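Local coordinates for CaaX farnesyltransferase alpha subunit Ram2 (PDB 4LNB), which is the alpha subunit of a heterodimeric prenyltransferase that probably attaches farnesyl, and perhaps geranylgeranyl, groups to CaaX proteins, at residues N84-T89 with N122-H127. The protein carries 1 engineered substitution. Sequence-based numbering, arbitrary orientation. Where two conformers were deposited one is given.
Sequences NPAHYT and NYQIWH. With ED5 (tert-butyl 4-({(2-{(4-cyanophenyl)[(1-methyl-1H-imidazol-5-yl)methyl]amino}ethyl)[(2-methylphenyl)sulfonyl]amino}methyl)piperidine-1-carboxylate), chain H; EDO (1,2-ethanediol), chain E.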
ATOM      1  N   ASN A  84      -6.960   8.355  23.106  1.00 15.81           N
ATOM      2  CA  ASN A  84      -6.183   8.069  21.904  1.00 15.76           C
ATOM      3  C   ASN A  84      -6.414   6.647  21.406  1.00 14.67           C
ATOM      4  O   ASN A  84      -5.707   5.725  21.805  1.00 14.98           O
ATOM      5  CB  ASN A  84      -4.692   8.301  22.171  1.00 15.05           C
ATOM      6  CG  ASN A  84      -3.825   7.978  20.970  1.00 17.49           C
ATOM      7  OD1 ASN A  84      -4.308   7.917  19.838  1.00 19.65           O
ATOM      8  ND2 ASN A  84      -2.536   7.763  21.211  1.00 16.16           N
ATOM      9  N   PRO A  85      -7.407   6.466  20.523  1.00 16.53           N
ATOM     10  CA  PRO A  85      -7.730   5.141  19.976  1.00 17.20           C
ATOM     11  C   PRO A  85      -6.693   4.622  18.979  1.00 17.34           C
ATOM     12  O   PRO A  85      -6.805   3.482  18.525  1.00 17.32           O
ATOM     13  CB  PRO A  85      -9.080   5.366  19.284  1.00 18.83           C
ATOM     14  CG  PRO A  85      -9.120   6.820  18.984  1.00 23.31           C
ATOM     15  CD  PRO A  85      -8.371   7.495  20.097  1.00 20.86           C
ATOM     16  N   ALA A  86      -5.697   5.439  18.651  1.00 16.05           N
ATOM     17  CA  ALA A  86      -4.640   5.024  17.731  1.00 19.12           C
ATOM     18  C   ALA A  86      -3.416   4.496  18.482  1.00 20.92           C
ATOM     19  O   ALA A  86      -2.328   4.398  17.924  1.00 21.25           O
ATOM     20  CB  ALA A  86      -4.252   6.177  16.816  1.00 18.95           C
ATOM     21  N   HIS A  87      -3.607   4.156  19.753  1.00 18.42           N
ATOM     22  CA  HIS A  87      -2.545   3.596  20.580  1.00 15.61           C
ATOM     23  C   HIS A  87      -2.546   2.075  20.421  1.00 17.39           C
ATOM     24  O   HIS A  87      -3.280   1.383  21.125  1.00 18.17           O
ATOM     25  CB  HIS A  87      -2.818   3.976  22.038  1.00 16.30           C
ATOM     26  CG  HIS A  87      -1.655   3.776  22.961  1.00 21.41           C
ATOM     27  ND1 HIS A  87      -1.083   2.542  23.188  1.00 20.25           N
ATOM     28  CD2 HIS A  87      -0.985   4.651  23.749  1.00 25.14           C
ATOM     29  CE1 HIS A  87      -0.098   2.670  24.060  1.00 24.98           C
ATOM     30  NE2 HIS A  87      -0.017   3.939  24.416  1.00 23.24           N
ATOM     31  N   TYR A  88      -1.737   1.547  19.502  1.00 16.91           N
ATOM     32  CA  TYR A  88      -1.790   0.116  19.179  1.00 14.85           C
ATOM     33  C   TYR A  88      -1.480  -0.786  20.377  1.00 13.96           C
ATOM     34  O   TYR A  88      -2.101  -1.838  20.551  1.00 14.29           O
ATOM     35  CB  TYR A  88      -0.891  -0.236  17.979  1.00 14.36           C
ATOM     36  CG  TYR A  88       0.594  -0.042  18.219  1.00 14.52           C
ATOM     37  CD1 TYR A  88       1.384  -1.080  18.707  1.00 13.24           C
ATOM     38  CD2 TYR A  88       1.205   1.178  17.952  1.00 17.03           C
ATOM     39  CE1 TYR A  88       2.744  -0.900  18.932  1.00 15.93           C
ATOM     40  CE2 TYR A  88       2.558   1.365  18.175  1.00 17.50           C
ATOM     41  CZ  TYR A  88       3.323   0.324  18.664  1.00 16.61           C
ATOM     42  OH  TYR A  88       4.667   0.522  18.885  1.00 16.22           O
ATOM     43  N   THR A  89      -0.532  -0.364  21.208  1.00 11.04           N
ATOM     44  CA  THR A  89      -0.132  -1.152  22.369  1.00 14.57           C
ATOM     45  C   THR A  89      -1.292  -1.399  23.335  1.00 13.83           C
ATOM     46  O   THR A  89      -1.453  -2.504  23.857  1.00 13.16           O
ATOM     47  CB  THR A  89       1.040  -0.483  23.125  1.00 18.06           C
ATOM     48  OG1 THR A  89       2.185  -0.419  22.267  1.00 14.47           O
ATOM     49  CG2 THR A  89       1.403  -1.269  24.375  1.00 17.75           C
ATOM     50  N   ASN A 122     -10.561   4.354  11.933  1.00 14.67           N
ATOM     51  CA  ASN A 122      -9.632   3.630  12.801  1.00 14.87           C
ATOM     52  C   ASN A 122      -9.607   2.138  12.483  1.00 12.91           C
ATOM     53  O   ASN A 122     -10.632   1.467  12.580  1.00 14.24           O
ATOM     54  CB  ASN A 122     -10.026   3.839  14.264  1.00 15.26           C
ATOM     55  CG  ASN A 122      -9.034   3.225  15.236  1.00 17.89           C
ATOM     56  OD1 ASN A 122      -8.905   2.005  15.328  1.00 19.17           O
ATOM     57  ND2 ASN A 122      -8.340   4.075  15.984  1.00 18.16           N
ATOM     58  N   TYR A 123      -8.436   1.616  12.124  1.00 11.92           N
ATOM     59  CA  TYR A 123      -8.328   0.203  11.755  1.00 15.63           C
ATOM     60  C   TYR A 123      -7.937  -0.717  12.919  1.00 14.96           C
ATOM     61  O   TYR A 123      -8.191  -1.922  12.875  1.00 12.29           O
ATOM     62  CB  TYR A 123      -7.371   0.013  10.572  1.00 19.06           C
ATOM     63  CG  TYR A 123      -5.934   0.399  10.851  1.00 23.80           C
ATOM     64  CD1 TYR A 123      -5.049  -0.511  11.415  1.00 27.69           C
ATOM     65  CD2 TYR A 123      -5.461   1.668  10.536  1.00 28.80           C
ATOM     66  CE1 TYR A 123      -3.735  -0.167  11.667  1.00 33.32           C
ATOM     67  CE2 TYR A 123      -4.143   2.022  10.786  1.00 28.78           C
ATOM     68  CZ  TYR A 123      -3.286   1.100  11.351  1.00 33.24           C
ATOM     69  OH  TYR A 123      -1.975   1.437  11.604  1.00 39.86           O
ATOM     70  N   GLN A 124      -7.317  -0.153  13.951  1.00 14.19           N
ATOM     71  CA  GLN A 124      -6.906  -0.927  15.121  0.61 13.39           C
ATOM     72  C   GLN A 124      -8.104  -1.599  15.789  1.00 12.81           C
ATOM     73  O   GLN A 124      -8.013  -2.735  16.256  1.00 11.71           O
ATOM     74  CB  GLN A 124      -6.176  -0.035  16.129  0.61 16.19           C
ATOM     75  CG  GLN A 124      -4.843   0.522  15.635  0.61 19.14           C
ATOM     76  CD  GLN A 124      -4.985   1.843  14.897  0.61 19.82           C
ATOM     77  OE1 GLN A 124      -6.079   2.227  14.483  0.61 17.70           O
ATOM     78  NE2 GLN A 124      -3.871   2.551  14.735  0.61 22.66           N
ATOM     79  N   ILE A 125      -9.219  -0.878  15.831  1.00 10.83           N
ATOM     80  CA  ILE A 125     -10.484  -1.366  16.370  1.00 14.36           C
ATOM     81  C   ILE A 125     -10.918  -2.662  15.680  1.00 13.22           C
ATOM     82  O   ILE A 125     -11.497  -3.553  16.305  1.00 11.70           O
ATOM     83  CB  ILE A 125     -11.585  -0.295  16.173  1.00 15.81           C
ATOM     84  CG1 ILE A 125     -11.338   0.909  17.083  1.00 18.14           C
ATOM     85  CG2 ILE A 125     -12.969  -0.861  16.435  1.00 24.13           C
ATOM     86  CD1 ILE A 125     -12.170   2.124  16.708  1.00 17.34           C
ATOM     87  N   TRP A 126     -10.629  -2.765  14.387  1.00 11.40           N
ATOM     88  CA  TRP A 126     -11.109  -3.894  13.600  1.00  9.21           C
ATOM     89  C   TRP A 126     -10.219  -5.135  13.679  1.00 13.72           C
ATOM     90  O   TRP A 126     -10.712  -6.258  13.558  1.00 13.11           O
ATOM     91  CB  TRP A 126     -11.444  -3.452  12.166  1.00  8.74           C
ATOM     92  CG  TRP A 126     -12.638  -2.551  12.216  1.00 10.97           C
ATOM     93  CD1 TRP A 126     -12.642  -1.196  12.418  1.00  9.59           C
ATOM     94  CD2 TRP A 126     -14.010  -2.950  12.152  1.00  9.42           C
ATOM     95  NE1 TRP A 126     -13.933  -0.729  12.453  1.00 10.59           N
ATOM     96  CE2 TRP A 126     -14.792  -1.785  12.293  1.00 10.06           C
ATOM     97  CE3 TRP A 126     -14.657  -4.180  11.977  1.00  9.27           C
ATOM     98  CZ2 TRP A 126     -16.185  -1.815  12.263  1.00 11.16           C
ATOM     99  CZ3 TRP A 126     -16.041  -4.204  11.948  1.00  9.55           C
ATOM    100  CH2 TRP A 126     -16.788  -3.030  12.088  1.00 12.44           C
ATOM    101  N   HIS A 127      -8.923  -4.949  13.921  1.00 11.17           N
ATOM    102  CA  HIS A 127      -8.097  -6.095  14.288  1.00 11.03           C
ATOM    103  C   HIS A 127      -8.519  -6.633  15.657  1.00  9.68           C
ATOM    104  O   HIS A 127      -8.591  -7.846  15.865  1.00 10.41           O
ATOM    105  CB  HIS A 127      -6.611  -5.755  14.316  1.00 14.76           C
ATOM    106  CG  HIS A 127      -5.760  -6.894  14.787  1.00 14.51           C
ATOM    107  ND1 HIS A 127      -5.585  -8.043  14.047  1.00 13.41           N
ATOM    108  CD2 HIS A 127      -5.074  -7.080  15.939  1.00 12.51           C
ATOM    109  CE1 HIS A 127      -4.812  -8.881  14.716  1.00 14.06           C
ATOM    110  NE2 HIS A 127      -4.484  -8.317  15.865  1.00 14.42           N
TER
HETATM  111  OAG ED5 H 603      -2.650  15.244   9.126  1.00 52.33           O
HETATM  112  CBE ED5 H 603      -2.140  14.374   9.799  1.00 51.71           C
HETATM  113  OBD ED5 H 603      -2.047  14.551  11.204  1.00 58.87           O
HETATM  114  CBP ED5 H 603      -3.188  14.710  12.062  1.00 61.06           C
HETATM  115  CAC ED5 H 603      -2.858  14.154  13.395  1.00 60.85           C
HETATM  116  CAD ED5 H 603      -3.562  16.138  12.226  1.00 62.40           C
HETATM  117  CAE ED5 H 603      -4.386  13.941  11.486  1.00 60.50           C
HETATM  118  NBL ED5 H 603      -2.016  13.016   9.223  1.00 44.44           N
HETATM  119  CAX ED5 H 603      -2.503  12.697   7.873  1.00 42.25           C
HETATM  120  CAV ED5 H 603      -1.471  11.995   7.040  1.00 38.40           C
HETATM  121  CAW ED5 H 603      -1.411  11.888   9.926  1.00 40.56           C
HETATM  122  CAU ED5 H 603      -0.398  11.147   9.092  1.00 38.13           C
HETATM  123  CBK ED5 H 603      -0.877  10.823   7.723  1.00 34.79           C
HETATM  124  CBB ED5 H 603      -1.906   9.671   7.787  1.00 32.93           C
HETATM  125  NBN ED5 H 603      -1.450   8.394   8.480  1.00 35.36           N
HETATM  126  SBQ ED5 H 603      -2.729   7.626   9.251  1.00 47.95           S
HETATM  127  OAI ED5 H 603      -2.522   6.202   9.323  1.00 49.22           O
HETATM  128  OAH ED5 H 603      -3.949   7.878   8.530  1.00 45.56           O
HETATM  129  CBJ ED5 H 603      -2.902   8.321  10.886  1.00 49.31           C
HETATM  130  CAN ED5 H 603      -4.085   9.003  11.198  1.00 48.20           C
HETATM  131  CAL ED5 H 603      -4.267   9.580  12.487  1.00 48.73           C
HETATM  132  CAK ED5 H 603      -3.263   9.468  13.446  1.00 48.36           C
HETATM  133  CAM ED5 H 603      -2.080   8.793  13.142  1.00 48.64           C
HETATM  134  CBF ED5 H 603      -1.891   8.214  11.852  1.00 48.82           C
HETATM  135  CAA ED5 H 603      -0.611   7.502  11.570  1.00 47.63           C
HETATM  136  CAZ ED5 H 603      -0.638   7.480   7.565  1.00 29.67           C
HETATM  137  CAY ED5 H 603      -1.152   7.170   6.132  1.00 25.84           C
HETATM  138  NBM ED5 H 603      -2.385   6.392   5.987  1.00 21.55           N
HETATM  139  CBH ED5 H 603      -2.413   4.951   6.408  1.00 21.64           C
HETATM  140  CAQ ED5 H 603      -3.638   4.300   6.589  1.00 19.32           C
HETATM  141  CAO ED5 H 603      -3.655   2.953   6.989  1.00 21.13           C
HETATM  142  CAR ED5 H 603      -1.201   4.262   6.625  1.00 23.82           C
HETATM  143  CAP ED5 H 603      -1.218   2.925   7.022  1.00 25.28           C
HETATM  144  CBG ED5 H 603      -2.443   2.269   7.203  1.00 27.81           C
HETATM  145  CAJ ED5 H 603      -2.455   0.847   7.631  1.00 34.03           C
HETATM  146  NAF ED5 H 603      -2.460  -0.409   8.041  1.00 39.49           N
HETATM  147  CBA ED5 H 603      -3.599   7.016   5.423  1.00 19.26           C
HETATM  148  CBI ED5 H 603      -3.502   7.415   3.954  1.00 14.26           C
HETATM  149  CAS ED5 H 603      -3.154   8.666   3.447  1.00 13.43           C
HETATM  150  NBC ED5 H 603      -3.186   8.578   2.114  1.00 11.06           N
HETATM  151  CAT ED5 H 603      -3.522   7.335   1.786  1.00  9.75           C
HETATM  152  NBO ED5 H 603      -3.716   6.621   2.910  1.00 13.49           N
HETATM  153  CAB ED5 H 603      -4.107   5.218   2.970  1.00 13.99           C
HETATM  154  C1  EDO E 403       2.845   4.534  26.820  1.00 32.65           C
HETATM  155  O1  EDO E 403       2.029   5.263  25.983  1.00 31.96           O
HETATM  156  C2  EDO E 403       2.298   3.254  27.355  1.00 36.06           C
HETATM  157  O2  EDO E 403       2.127   2.222  26.455  1.00 34.86           O
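The flat amide of Asn122 meets Pro85 with its nitrogen edge: ND2 donates to Pro85 O across 3.0 Å, with the acceptor close to the amide plane. At the Pro85 end the donor stands above the carbonyl plane, 79° out of it, so the bond is bent at the acceptor although the N-H points fairly straight (157°). The same carbonyl also accepts from Trp91 NE1. Beside this bond, Pro85 CB packs 3.6 Å from Asn122 ND2, and Ala86 rests against the side chain of Gln124. In the conformer given, Gln124 CD lies over the centre of one face of the Tyr123 ring; on the opposite face sits the nitrile of the bound ED5, its NAF 3.7 Å from Tyr123 CZ and shifted toward the rim. At the edge of the His87 ring, NE2 and an ethanediol oxygen, O1, share a 2.9 Å hydrogen bond.

Asn122 can bridge because its CG is anti to the backbone N (chi1 -175°): one branch crosses to Pro85, while OD1 turns back and takes Ile125 N at 2.9 Å, a capping bond on the turn that leads into the helix. The other loop also uses an asparagine, but differently: Asn84 OD1 closes an Asx turn on Ala86 N within a type I turn, and His87 ND1 caps Val90 N.

Tyr88 and His127 bond to the Ram1 beta subunit, which places the contact at the subunit interface. Such side-by-side tying of helix-entry loops, here those of 88-100 and 124-133 beside the bound ED5, fits the TPR-like prenyltransferase alpha-subunit repeats.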